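Local coordinates for protein amidohydrolase (Xanthomonas campestris pv. campestris, PDB 4DZH) that probably deaminates 5'-methylthioadenosine or a related adenosine compound, as a zinc-binding amidohydrolase of the ATZ/TRZ family, at residues A[86-91]-A[121-126]; A[94-99]-A[292-297]; A[382-387]-A[399-404]; A[296-301]-A[334-339]. One frame throughout, in Å; residues are numbered along the deposited sequence.

Contact 1: A[86-91]-A[121-126]; sequences LLRGVA and TTLAIA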
loop_
_atom_site.group_PDB
_atom_site.type_symbol
_atom_site.label_atom_id
_atom_site.label_comp_id
_atom_site.label_asym_id
_atom_site.label_seq_id
_atom_site.Cartn_x
_atom_site.Cartn_y
_atom_site.Cartn_z
ATOM N N LEU A 86 -10.265 -12.746 -11.425
ATOM C CA LEU A 86 -10.018 -13.063 -12.845
ATOM C C LEU A 86 -10.047 -11.841 -13.778
ATOM O O LEU A 86 -9.609 -11.922 -14.917
ATOM C CB LEU A 86 -10.999 -14.176 -13.323
ATOM C CG LEU A 86 -10.763 -15.513 -12.603
ATOM C CD1 LEU A 86 -11.842 -16.478 -13.045
ATOM C CD2 LEU A 86 -9.371 -16.090 -12.869
ATOM N N LEU A 87 -10.515 -10.689 -13.287
ATOM C CA LEU A 87 -10.544 -9.468 -14.091
ATOM C C LEU A 87 -9.458 -8.456 -13.594
ATOM O O LEU A 87 -9.562 -7.246 -13.826
ATOM C CB LEU A 87 -11.927 -8.816 -14.054
ATOM C CG LEU A 87 -13.091 -9.683 -14.567
ATOM C CD1 LEU A 87 -14.317 -8.825 -14.855
ATOM C CD2 LEU A 87 -12.658 -10.406 -15.805
ATOM N N ARG A 88 -8.433 -8.971 -12.919
ATOM C CA ARG A 88 -7.413 -8.107 -12.338
ATOM C C ARG A 88 -6.781 -7.186 -13.359
ATOM O O ARG A 88 -6.137 -7.674 -14.276
ATOM C CB ARG A 88 -6.345 -8.987 -11.684
ATOM C CG ARG A 88 -5.390 -8.202 -10.766
ATOM C CD ARG A 88 -4.285 -9.064 -10.205
ATOM N NE ARG A 88 -4.630 -10.395 -9.680
ATOM C CZ ARG A 88 -5.001 -10.669 -8.432
ATOM N NH1 ARG A 88 -5.197 -9.703 -7.521
ATOM N NH2 ARG A 88 -5.166 -11.941 -8.078
ATOM N N GLY A 89 -6.951 -5.862 -13.187
ATOM C CA GLY A 89 -6.374 -4.872 -14.093
ATOM C C GLY A 89 -6.945 -4.918 -15.498
ATOM O O GLY A 89 -6.286 -4.508 -16.438
ATOM N N VAL A 90 -8.176 -5.408 -15.658
ATOM C CA VAL A 90 -8.722 -5.579 -17.020
ATOM C C VAL A 90 -9.052 -4.230 -17.642
ATOM O O VAL A 90 -9.056 -4.078 -18.886
ATOM C CB VAL A 90 -9.956 -6.543 -17.032
ATOM C CG1 VAL A 90 -11.143 -5.935 -16.306
ATOM C CG2 VAL A 90 -10.347 -6.917 -18.465
ATOM N N ALA A 91 -9.295 -3.221 -16.805
ATOM C CA ALA A 91 -9.711 -1.920 -17.347
ATOM C C ALA A 91 -9.389 -0.713 -16.456
ATOM O O ALA A 91 -10.278 -0.076 -15.896
ATOM C CB ALA A 91 -11.201 -1.943 -17.663
ATOM N N THR A 121 -13.278 -17.321 -7.280
ATOM C CA THR A 121 -13.361 -17.408 -5.826
ATOM C C THR A 121 -12.195 -18.190 -5.253
ATOM O O THR A 121 -11.597 -17.819 -4.216
ATOM C CB THR A 121 -14.694 -18.059 -5.417
ATOM O OG1 THR A 121 -15.773 -17.247 -5.920
ATOM C CG2 THR A 121 -14.797 -18.117 -3.920
ATOM N N THR A 122 -11.847 -19.300 -5.929
ATOM C CA THR A 122 -10.754 -20.122 -5.483
ATOM C C THR A 122 -9.415 -19.377 -5.558
ATOM O O THR A 122 -8.605 -19.430 -4.616
ATOM C CB THR A 122 -10.696 -21.416 -6.318
ATOM O OG1 THR A 122 -11.926 -22.106 -6.180
ATOM C CG2 THR A 122 -9.555 -22.282 -5.859
ATOM N N LEU A 123 -9.181 -18.675 -6.677
ATOM C CA LEU A 123 -8.038 -17.790 -6.791
ATOM C C LEU A 123 -7.985 -16.764 -5.618
ATOM O O LEU A 123 -6.943 -16.596 -4.977
ATOM C CB LEU A 123 -8.095 -17.069 -8.142
ATOM C CG LEU A 123 -6.915 -16.132 -8.427
ATOM C CD1 LEU A 123 -5.574 -16.861 -8.241
ATOM C CD2 LEU A 123 -7.079 -15.594 -9.804
ATOM N N ALA A 124 -9.134 -16.160 -5.316
ATOM C CA ALA A 124 -9.198 -15.205 -4.219
ATOM C C ALA A 124 -8.860 -15.827 -2.863
ATOM O O ALA A 124 -8.135 -15.221 -2.044
ATOM C CB ALA A 124 -10.574 -14.545 -4.168
ATOM N N ILE A 125 -9.343 -17.057 -2.635
ATOM C CA ILE A 125 -9.073 -17.727 -1.372
ATOM C C ILE A 125 -7.551 -17.904 -1.178
ATOM O O ILE A 125 -7.001 -17.598 -0.117
ATOM C CB ILE A 125 -9.802 -19.074 -1.312
ATOM C CG1 ILE A 125 -11.306 -18.868 -1.167
ATOM C CG2 ILE A 125 -9.193 -19.948 -0.183
ATOM C CD1 ILE A 125 -12.103 -20.165 -1.378
ATOM N N ALA A 126 -6.839 -18.306 -2.235
ATOM C CA ALA A 126 -5.377 -18.398 -2.143
ATOM C C ALA A 126 -4.744 -17.022 -1.816
ATOM O O ALA A 126 -3.860 -16.915 -0.955
ATOM C CB ALA A 126 -4.821 -18.987 -3.449
#
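A small, buried leucine-to-leucine contact joins the loop that follows strand 69-80 to helix 114-130, at the interface with the second subunit. Methyl CD2 of Leu-86 meets CD2 of Leu-123 at 3.9 Å, the two side chains passing obliquely. Leu-123 points from the helix at the loop, its CG anti to the backbone N (chi1 -178°), while Leu-86 leans over from the flank and reaches the contact with its tip. The same CD2 of Leu-123 lies 4.5 Å from NH2 of Arg-88, so one methyl touches both an apolar and a charged neighbour. The polar end of Arg-88 is held by others: NE bonds to the backbone O of Gln-392 of the second subunit, NH1 to the O of Asn-322, and NH2 pairs with Glu-127 one helical turn beyond Leu-123. These bonds fix the guanidinium; the Arg-88 side chain is about 4 Å from that of Asp-323, a magnesium ligand. Leu-87 to Val-90 form a type II turn centred on Arg-88 and Gly-89 (positive phi), closed by Val-90 N to Leu-87 O (2.9 Å). Helix 431-447 lies against Leu-86 through Trp-441 and against Thr-122 through Leu-434, and helix 143-152 packs on Thr-121 and Ile-125.

Contact 2: A[94-99]-A[292-297]; sequences LPLMVW and LKLASG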
loop_
_atom_site.group_PDB
_atom_site.type_symbol
_atom_site.label_atom_id
_atom_site.label_comp_id
_atom_site.label_asym_id
_atom_site.label_seq_id
_atom_site.Cartn_x
_atom_site.Cartn_y
_atom_site.Cartn_z
ATOM N N LEU A 94 -9.834 4.582 -16.276
ATOM C CA LEU A 94 -10.973 4.939 -17.122
ATOM C C LEU A 94 -12.026 5.448 -16.138
ATOM O O LEU A 94 -12.124 4.946 -15.007
ATOM C CB LEU A 94 -11.522 3.661 -17.821
ATOM C CG LEU A 94 -10.566 2.922 -18.776
ATOM C CD1 LEU A 94 -11.190 1.649 -19.340
ATOM C CD2 LEU A 94 -10.063 3.809 -19.902
ATOM N N PRO A 95 -12.830 6.434 -16.558
ATOM C CA PRO A 95 -13.923 6.903 -15.691
ATOM C C PRO A 95 -14.997 5.826 -15.419
ATOM O O PRO A 95 -15.157 4.900 -16.224
ATOM C CB PRO A 95 -14.494 8.098 -16.457
ATOM C CG PRO A 95 -14.126 7.854 -17.873
ATOM C CD PRO A 95 -12.839 7.080 -17.883
ATOM N N LEU A 96 -15.692 5.940 -14.287
ATOM C CA LEU A 96 -16.611 4.899 -13.809
ATOM C C LEU A 96 -17.582 4.328 -14.861
ATOM O O LEU A 96 -17.677 3.108 -15.024
ATOM C CB LEU A 96 -17.398 5.402 -12.590
ATOM C CG LEU A 96 -18.412 4.446 -11.957
ATOM C CD1 LEU A 96 -17.723 3.292 -11.250
ATOM C CD2 LEU A 96 -19.310 5.206 -10.989
ATOM N N MET A 97 -18.299 5.193 -15.574
ATOM C CA MET A 97 -19.274 4.692 -16.549
ATOM C C MET A 97 -18.635 4.036 -17.787
ATOM O O MET A 97 -19.239 3.151 -18.383
ATOM C CB MET A 97 -20.325 5.751 -16.926
ATOM C CG MET A 97 -21.260 6.148 -15.763
ATOM S SD MET A 97 -21.824 4.763 -14.722
ATOM C CE MET A 97 -23.174 4.071 -15.713
ATOM N N VAL A 98 -17.420 4.438 -18.160
ATOM C CA VAL A 98 -16.728 3.773 -19.270
ATOM C C VAL A 98 -16.205 2.411 -18.806
ATOM O O VAL A 98 -16.325 1.386 -19.524
ATOM C CB VAL A 98 -15.538 4.586 -19.816
ATOM C CG1 VAL A 98 -14.928 3.882 -21.042
ATOM C CG2 VAL A 98 -15.970 5.991 -20.173
ATOM N N TRP A 99 -15.615 2.425 -17.608
ATOM C CA TRP A 99 -15.153 1.224 -16.906
ATOM C C TRP A 99 -16.263 0.180 -16.887
ATOM O O TRP A 99 -16.078 -0.951 -17.349
ATOM C CB TRP A 99 -14.717 1.603 -15.473
ATOM C CG TRP A 99 -14.150 0.528 -14.600
ATOM C CD1 TRP A 99 -12.943 -0.107 -14.737
ATOM C CD2 TRP A 99 -14.740 -0.003 -13.405
ATOM N NE1 TRP A 99 -12.759 -1.011 -13.710
ATOM C CE2 TRP A 99 -13.850 -0.974 -12.886
ATOM C CE3 TRP A 99 -15.943 0.231 -12.738
ATOM C CZ2 TRP A 99 -14.131 -1.710 -11.745
ATOM C CZ3 TRP A 99 -16.222 -0.504 -11.594
ATOM C CH2 TRP A 99 -15.310 -1.456 -11.100
ATOM N N LEU A 292 -10.646 5.700 -3.878
ATOM C CA LEU A 292 -9.717 6.644 -4.425
ATOM C C LEU A 292 -9.536 6.366 -5.914
ATOM O O LEU A 292 -9.561 7.284 -6.739
ATOM C CB LEU A 292 -8.366 6.568 -3.681
ATOM C CG LEU A 292 -8.348 6.967 -2.212
ATOM C CD1 LEU A 292 -6.887 6.733 -1.711
ATOM C CD2 LEU A 292 -8.670 8.440 -2.100
ATOM N N LYS A 293 -9.369 5.081 -6.274
ATOM C CA LYS A 293 -9.051 4.718 -7.648
ATOM C C LYS A 293 -10.203 5.067 -8.596
ATOM O O LYS A 293 -9.929 5.470 -9.721
ATOM C CB LYS A 293 -8.738 3.214 -7.717
ATOM C CG LYS A 293 -8.192 2.712 -9.029
ATOM C CD LYS A 293 -7.706 1.238 -8.866
ATOM C CE LYS A 293 -6.892 0.731 -10.063
ATOM N NZ LYS A 293 -7.738 0.434 -11.261
ATOM N N LEU A 294 -11.450 4.966 -8.130
ATOM C CA LEU A 294 -12.611 5.242 -8.989
ATOM C C LEU A 294 -13.018 6.703 -8.865
ATOM O O LEU A 294 -14.000 7.148 -9.483
ATOM C CB LEU A 294 -13.787 4.335 -8.627
ATOM C CG LEU A 294 -13.531 2.860 -8.991
ATOM C CD1 LEU A 294 -14.676 1.943 -8.510
ATOM C CD2 LEU A 294 -13.260 2.723 -10.476
ATOM N N ALA A 295 -12.277 7.448 -8.054
ATOM C CA ALA A 295 -12.648 8.850 -7.731
ATOM C C ALA A 295 -14.057 8.918 -7.163
ATOM O O ALA A 295 -14.861 9.810 -7.515
ATOM C CB ALA A 295 -12.502 9.775 -8.933
ATOM N N SER A 296 -14.375 7.989 -6.276
ATOM C CA SER A 296 -15.695 8.000 -5.655
ATOM C C SER A 296 -15.837 9.015 -4.546
ATOM O O SER A 296 -16.947 9.468 -4.247
ATOM C CB SER A 296 -16.062 6.606 -5.131
ATOM O OG SER A 296 -15.932 5.665 -6.199
ATOM N N GLY A 297 -14.722 9.371 -3.917
ATOM C CA GLY A 297 -14.797 10.293 -2.802
ATOM C C GLY A 297 -14.128 9.834 -1.528
ATOM O O GLY A 297 -13.297 8.889 -1.544
HETATM O O HOH W 1 -14.625 7.789 -12.620
#
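Leu-294 lies over the indole of Trp-99, with its CD2 methyl above the six-membered ring, 4.3 Å from the centroid and 10° off the ring normal, a CH-pi contact. Its other methyl, CD1, lies above the same face near the rim, 4.2 Å from CZ3 of Trp-99, and also meets CD1 of Leu-96 at 4.3 Å. The leucine tip rests on a surface formed jointly by the indole face and Leu-96. Trp-99 has its CG anti to the backbone N (chi1 -177°), which swings the indole out from the first turn of helix 96-111 toward Leu-294; its NE1 makes a weak hydrogen bond to Ala-319 O. A water links the two backbones, accepting from Leu-96 N at 2.7 Å and donating to Leu-294 O at 3.3 Å. Pro-95 is the N-cap of this helix, and Ala-295, at positive phi, closes helix 288-293 in a Schellman motif. The side chain of Leu-294 is about 5 Å from a bound zinc ion and from the side chains of Glu-231 and Asp-316, and an unknown ligand lies about 4 Å from Trp-99. This is consistent with an apolar wall beside the metal centre at the mouth of an amidohydrolase TIM barrel.

Contact 3: A[382-387]-A[399-404]; sequences VCVDLS and SQLIYA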
loop_
_atom_site.group_PDB
_atom_site.type_symbol
_atom_site.label_atom_id
_atom_site.label_comp_id
_atom_site.label_asym_id
_atom_site.label_seq_id
_atom_site.Cartn_x
_atom_site.Cartn_y
_atom_site.Cartn_z
ATOM N N VAL A 382 -3.618 -15.606 12.745
ATOM C CA VAL A 382 -2.543 -15.319 11.784
ATOM C C VAL A 382 -1.239 -14.990 12.525
ATOM O O VAL A 382 -1.235 -14.188 13.475
ATOM C CB VAL A 382 -2.969 -14.136 10.885
ATOM C CG1 VAL A 382 -1.772 -13.742 9.960
ATOM C CG2 VAL A 382 -4.154 -14.549 10.035
ATOM N N CYS A 383 -0.141 -15.576 12.035
ATOM C CA CYS A 383 1.222 -15.241 12.485
ATOM C C CYS A 383 1.823 -14.314 11.437
ATOM O O CYS A 383 1.851 -14.675 10.261
ATOM C CB CYS A 383 2.091 -16.495 12.590
ATOM S SG CYS A 383 1.806 -17.390 14.144
ATOM N N VAL A 384 2.301 -13.167 11.890
ATOM C CA VAL A 384 2.995 -12.204 11.006
ATOM C C VAL A 384 4.447 -12.192 11.470
ATOM O O VAL A 384 4.704 -11.788 12.603
ATOM C CB VAL A 384 2.372 -10.784 11.130
ATOM C CG1 VAL A 384 3.017 -9.855 10.101
ATOM C CG2 VAL A 384 0.904 -10.855 10.839
ATOM N N ASP A 385 5.376 -12.589 10.593
ATOM C CA ASP A 385 6.818 -12.483 10.910
ATOM C C ASP A 385 7.172 -11.023 11.079
ATOM O O ASP A 385 6.930 -10.253 10.154
ATOM C CB ASP A 385 7.637 -13.073 9.774
ATOM C CG ASP A 385 9.128 -12.929 10.004
ATOM O OD1 ASP A 385 9.553 -13.040 11.181
ATOM O OD2 ASP A 385 9.852 -12.669 9.014
ATOM N N LEU A 386 7.691 -10.608 12.234
ATOM C CA LEU A 386 8.113 -9.222 12.471
ATOM C C LEU A 386 9.665 -9.080 12.499
ATOM O O LEU A 386 10.204 -7.964 12.671
ATOM C CB LEU A 386 7.446 -8.598 13.681
ATOM C CG LEU A 386 5.938 -8.390 13.552
ATOM C CD1 LEU A 386 5.444 -7.794 14.862
ATOM C CD2 LEU A 386 5.561 -7.468 12.363
ATOM N N SER A 387 10.354 -10.200 12.322
ATOM C CA SER A 387 11.811 -10.197 12.385
ATOM C C SER A 387 12.406 -9.741 11.054
ATOM O O SER A 387 13.618 -9.479 10.975
ATOM C CB SER A 387 12.309 -11.591 12.760
ATOM O OG SER A 387 12.187 -12.492 11.664
ATOM N N SER A 399 1.722 -0.265 15.621
ATOM C CA SER A 399 2.240 0.616 14.581
ATOM C C SER A 399 2.817 -0.190 13.439
ATOM O O SER A 399 2.595 0.115 12.261
ATOM C CB SER A 399 3.422 1.431 15.142
ATOM O OG SER A 399 2.964 2.512 15.929
ATOM N N GLN A 400 3.623 -1.182 13.780
ATOM C CA GLN A 400 4.289 -1.976 12.757
ATOM C C GLN A 400 3.336 -2.756 11.882
ATOM O O GLN A 400 3.532 -2.878 10.672
ATOM C CB GLN A 400 5.289 -2.921 13.406
ATOM C CG GLN A 400 6.600 -2.892 12.633
ATOM C CD GLN A 400 7.427 -1.679 12.995
ATOM O OE1 GLN A 400 6.955 -0.539 13.043
ATOM N NE2 GLN A 400 8.730 -1.949 13.310
ATOM N N LEU A 401 2.278 -3.289 12.489
ATOM C CA LEU A 401 1.337 -4.090 11.714
ATOM C C LEU A 401 0.569 -3.226 10.723
ATOM O O LEU A 401 0.235 -3.678 9.605
ATOM C CB LEU A 401 0.332 -4.746 12.664
ATOM C CG LEU A 401 0.988 -5.912 13.393
ATOM C CD1 LEU A 401 0.022 -6.392 14.523
ATOM C CD2 LEU A 401 1.307 -7.058 12.497
ATOM N N ILE A 402 0.307 -1.989 11.100
ATOM C CA ILE A 402 -0.484 -1.110 10.237
ATOM C C ILE A 402 0.359 -0.308 9.242
ATOM O O ILE A 402 -0.017 -0.191 8.064
ATOM C CB ILE A 402 -1.327 -0.175 11.101
ATOM C CG1 ILE A 402 -2.359 -0.985 11.938
ATOM C CG2 ILE A 402 -2.079 0.840 10.239
ATOM C CD1 ILE A 402 -3.425 -1.636 11.079
ATOM N N TYR A 403 1.504 0.231 9.679
ATOM C CA TYR A 403 2.219 1.179 8.844
ATOM C C TYR A 403 3.470 0.633 8.197
ATOM O O TYR A 403 4.129 1.363 7.410
ATOM C CB TYR A 403 2.588 2.422 9.647
ATOM C CG TYR A 403 1.389 3.178 10.242
ATOM C CD1 TYR A 403 0.376 3.685 9.428
ATOM C CD2 TYR A 403 1.276 3.357 11.623
ATOM C CE1 TYR A 403 -0.717 4.364 9.959
ATOM C CE2 TYR A 403 0.169 4.032 12.174
ATOM C CZ TYR A 403 -0.816 4.532 11.328
ATOM O OH TYR A 403 -1.908 5.215 11.834
ATOM N N ALA A 404 3.859 -0.585 8.509
ATOM C CA ALA A 404 5.100 -1.122 7.891
ATOM C C ALA A 404 5.025 -2.572 7.374
ATOM O O ALA A 404 5.688 -2.912 6.369
ATOM C CB ALA A 404 6.305 -0.989 8.864
#
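Apolar packing carries this contact, which joins strand 381-385 and the residue after it to helix 397-403 through Leu-401. Its CD2 methyl sits over the branched end of Val-384, 4.1 Å from CG1 and 4.2 Å from CG2, so both valine methyls and the CB between them face a single carbon. The same methyl meets CD2 of Leu-386 at 4.3 Å. Leu-401 leaves the helix to one side, but with CG anti to the carbonyl carbon (chi1 -75°) its tip is carried to the strand. Val-384 and Leu-386 both present their side chains to the helix. The strand belongs to the mixed sheet that also contains strands 69-80 and 410-415, paired antiparallel with both, and the contact lies away from the annotated metal sites. No hydrogen bond crosses between the two segments; polar bonds lie beside the apolar contact. Ser-387 folds back on Asp-385 in an Asx turn: its N gives a 3.2 Å bond to OD1 of Asp-385, coming from above the carboxylate plane, and its OG gives one of 2.7 Å to the same OD1 on the syn lone pair. Gln-400 NE2 is bonded to the O atoms of Thr-391 and Pro-393 in the connecting loop.

Contact 4: A[296-301]-A[334-339]; sequences SGFCPA and AILAKA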
loop_
_atom_site.group_PDB
_atom_site.type_symbol
_atom_site.label_atom_id
_atom_site.label_comp_id
_atom_site.label_asym_id
_atom_site.label_seq_id
_atom_site.Cartn_x
_atom_site.Cartn_y
_atom_site.Cartn_z
ATOM N N SER A 296 -14.375 7.989 -6.276
ATOM C CA SER A 296 -15.695 8.000 -5.655
ATOM C C SER A 296 -15.837 9.015 -4.546
ATOM O O SER A 296 -16.947 9.468 -4.247
ATOM C CB SER A 296 -16.062 6.606 -5.131
ATOM O OG SER A 296 -15.932 5.665 -6.199
ATOM N N GLY A 297 -14.722 9.371 -3.917
ATOM C CA GLY A 297 -14.797 10.293 -2.802
ATOM C C GLY A 297 -14.128 9.834 -1.528
ATOM O O GLY A 297 -13.297 8.889 -1.544
ATOM N N PHE A 298 -14.544 10.446 -0.417
ATOM C CA PHE A 298 -13.812 10.384 0.859
ATOM C C PHE A 298 -14.741 10.081 2.021
ATOM O O PHE A 298 -15.322 10.982 2.651
ATOM C CB PHE A 298 -13.067 11.710 1.112
ATOM C CG PHE A 298 -12.071 12.051 0.038
ATOM C CD1 PHE A 298 -10.786 11.513 0.081
ATOM C CD2 PHE A 298 -12.418 12.883 -1.033
ATOM C CE1 PHE A 298 -9.856 11.804 -0.909
ATOM C CE2 PHE A 298 -11.499 13.178 -2.026
ATOM C CZ PHE A 298 -10.208 12.635 -1.974
ATOM N N CYS A 299 -14.931 8.801 2.271
ATOM C CA CYS A 299 -15.637 8.349 3.449
ATOM C C CYS A 299 -15.044 8.953 4.702
ATOM O O CYS A 299 -13.806 8.941 4.899
ATOM C CB CYS A 299 -15.608 6.815 3.523
ATOM S SG CYS A 299 -16.373 6.102 4.896
ATOM N N PRO A 300 -15.910 9.518 5.556
ATOM C CA PRO A 300 -15.449 10.183 6.796
ATOM C C PRO A 300 -15.236 9.164 7.882
ATOM O O PRO A 300 -15.973 9.080 8.878
ATOM C CB PRO A 300 -16.604 11.128 7.146
ATOM C CG PRO A 300 -17.800 10.537 6.474
ATOM C CD PRO A 300 -17.336 9.741 5.274
ATOM N N ALA A 301 -14.205 8.327 7.673
ATOM C CA ALA A 301 -14.002 7.213 8.573
ATOM C C ALA A 301 -13.750 7.628 10.006
ATOM O O ALA A 301 -14.225 6.970 10.937
ATOM C CB ALA A 301 -12.867 6.309 8.055
ATOM N N ALA A 334 -5.966 4.014 7.359
ATOM C CA ALA A 334 -5.454 4.763 8.494
ATOM C C ALA A 334 -4.875 6.103 8.068
ATOM O O ALA A 334 -5.059 7.102 8.799
ATOM C CB ALA A 334 -4.398 3.937 9.241
ATOM N N ILE A 335 -4.135 6.163 6.951
ATOM C CA ILE A 335 -3.458 7.421 6.591
ATOM C C ILE A 335 -4.444 8.364 5.910
ATOM O O ILE A 335 -4.444 9.565 6.187
ATOM C CB ILE A 335 -2.151 7.200 5.781
ATOM C CG1 ILE A 335 -2.474 6.615 4.385
ATOM C CG2 ILE A 335 -1.205 6.277 6.616
ATOM C CD1 ILE A 335 -1.229 6.381 3.556
ATOM N N LEU A 336 -5.344 7.813 5.094
ATOM C CA LEU A 336 -6.350 8.647 4.452
ATOM C C LEU A 336 -7.236 9.269 5.524
ATOM O O LEU A 336 -7.669 10.402 5.373
ATOM C CB LEU A 336 -7.241 7.789 3.522
ATOM C CG LEU A 336 -8.278 8.661 2.775
ATOM C CD1 LEU A 336 -7.629 9.558 1.811
ATOM C CD2 LEU A 336 -9.168 7.687 2.039
ATOM N N ALA A 337 -7.517 8.535 6.594
ATOM C CA ALA A 337 -8.474 9.052 7.578
ATOM C C ALA A 337 -7.947 10.348 8.205
ATOM O O ALA A 337 -8.718 11.299 8.465
ATOM C CB ALA A 337 -8.777 8.010 8.643
ATOM N N LYS A 338 -6.632 10.411 8.411
ATOM C CA LYS A 338 -5.993 11.573 9.029
ATOM C C LYS A 338 -6.087 12.790 8.102
ATOM O O LYS A 338 -6.397 13.912 8.552
ATOM C CB LYS A 338 -4.526 11.228 9.358
ATOM C CG LYS A 338 -4.424 10.155 10.430
ATOM C CD LYS A 338 -3.069 9.382 10.346
ATOM C CE LYS A 338 -2.905 8.338 11.425
ATOM N NZ LYS A 338 -3.884 7.186 11.378
ATOM N N ALA A 339 -5.888 12.585 6.806
ATOM C CA ALA A 339 -5.813 13.691 5.866
ATOM C C ALA A 339 -7.232 14.228 5.636
ATOM O O ALA A 339 -7.451 15.467 5.607
ATOM C CB ALA A 339 -5.231 13.239 4.571
#
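Leu-336 leaves helix 326-341 pointing at the loop that carries Phe-298. From CB, its CG lies anti to the backbone N (chi1 -177°), and this sends the branch outward from the helix. At the tip, CD1 meets the phenyl ring of Phe-298 at its edge, near the ring plane, 4.1 Å from CD1 and 4.2 Å from CE1 of the phenylalanine. The two side chains cross at about a right angle. CD1 of Leu-336 also lies 4.2 Å from CD2 of Leu-292, which itself packs on Phe-298. A second, smaller touch lies one residue along the helix, where the CB atoms of Ala-301 and Ala-337 are 4.5 Å apart. Small side chains here let the backbones come near, the CA atoms of this pair being 5.9 Å from each other. Ala-301 begins helix 301-306, with Pro-300 as its N-cap and the centre of an inverse gamma turn. Lys-338 NZ curls back to Ala-334 O at 2.8 Å, from above the carbonyl plane, and also bonds to Ala-346 O and Tyr-403 OH. His-286 of strand 283-286 touches Cys-299 and Ala-301, Pro-288 lies against Leu-336, and helix 397-403 packs on Ala-334 and Ile-335.

In the fold
All four contacts are mainly buried, though Leu-96 in contact 2 and Phe-298 in contact 4 are partly exposed, and every one touches the second subunit. Contacts 2 and 4 are neighbours, their centres about 17 Å apart, sharing Ser-296 and Gly-297 in the chain that leaves helix 288-293; one uses an aromatic face, the other an aromatic edge. Contacts 1 and 2 meet where Ala-91 packs on Trp-99, and only contact 2 has a bridging water. Contacts 1 and 3 meet through leucine or valine methyls, contact 1 with a guanidinium alongside, contact 3 away from the metals. Contact 3 is joined to contact 4 by a probable hydrogen bond between Tyr-403 OH and Lys-338 NZ.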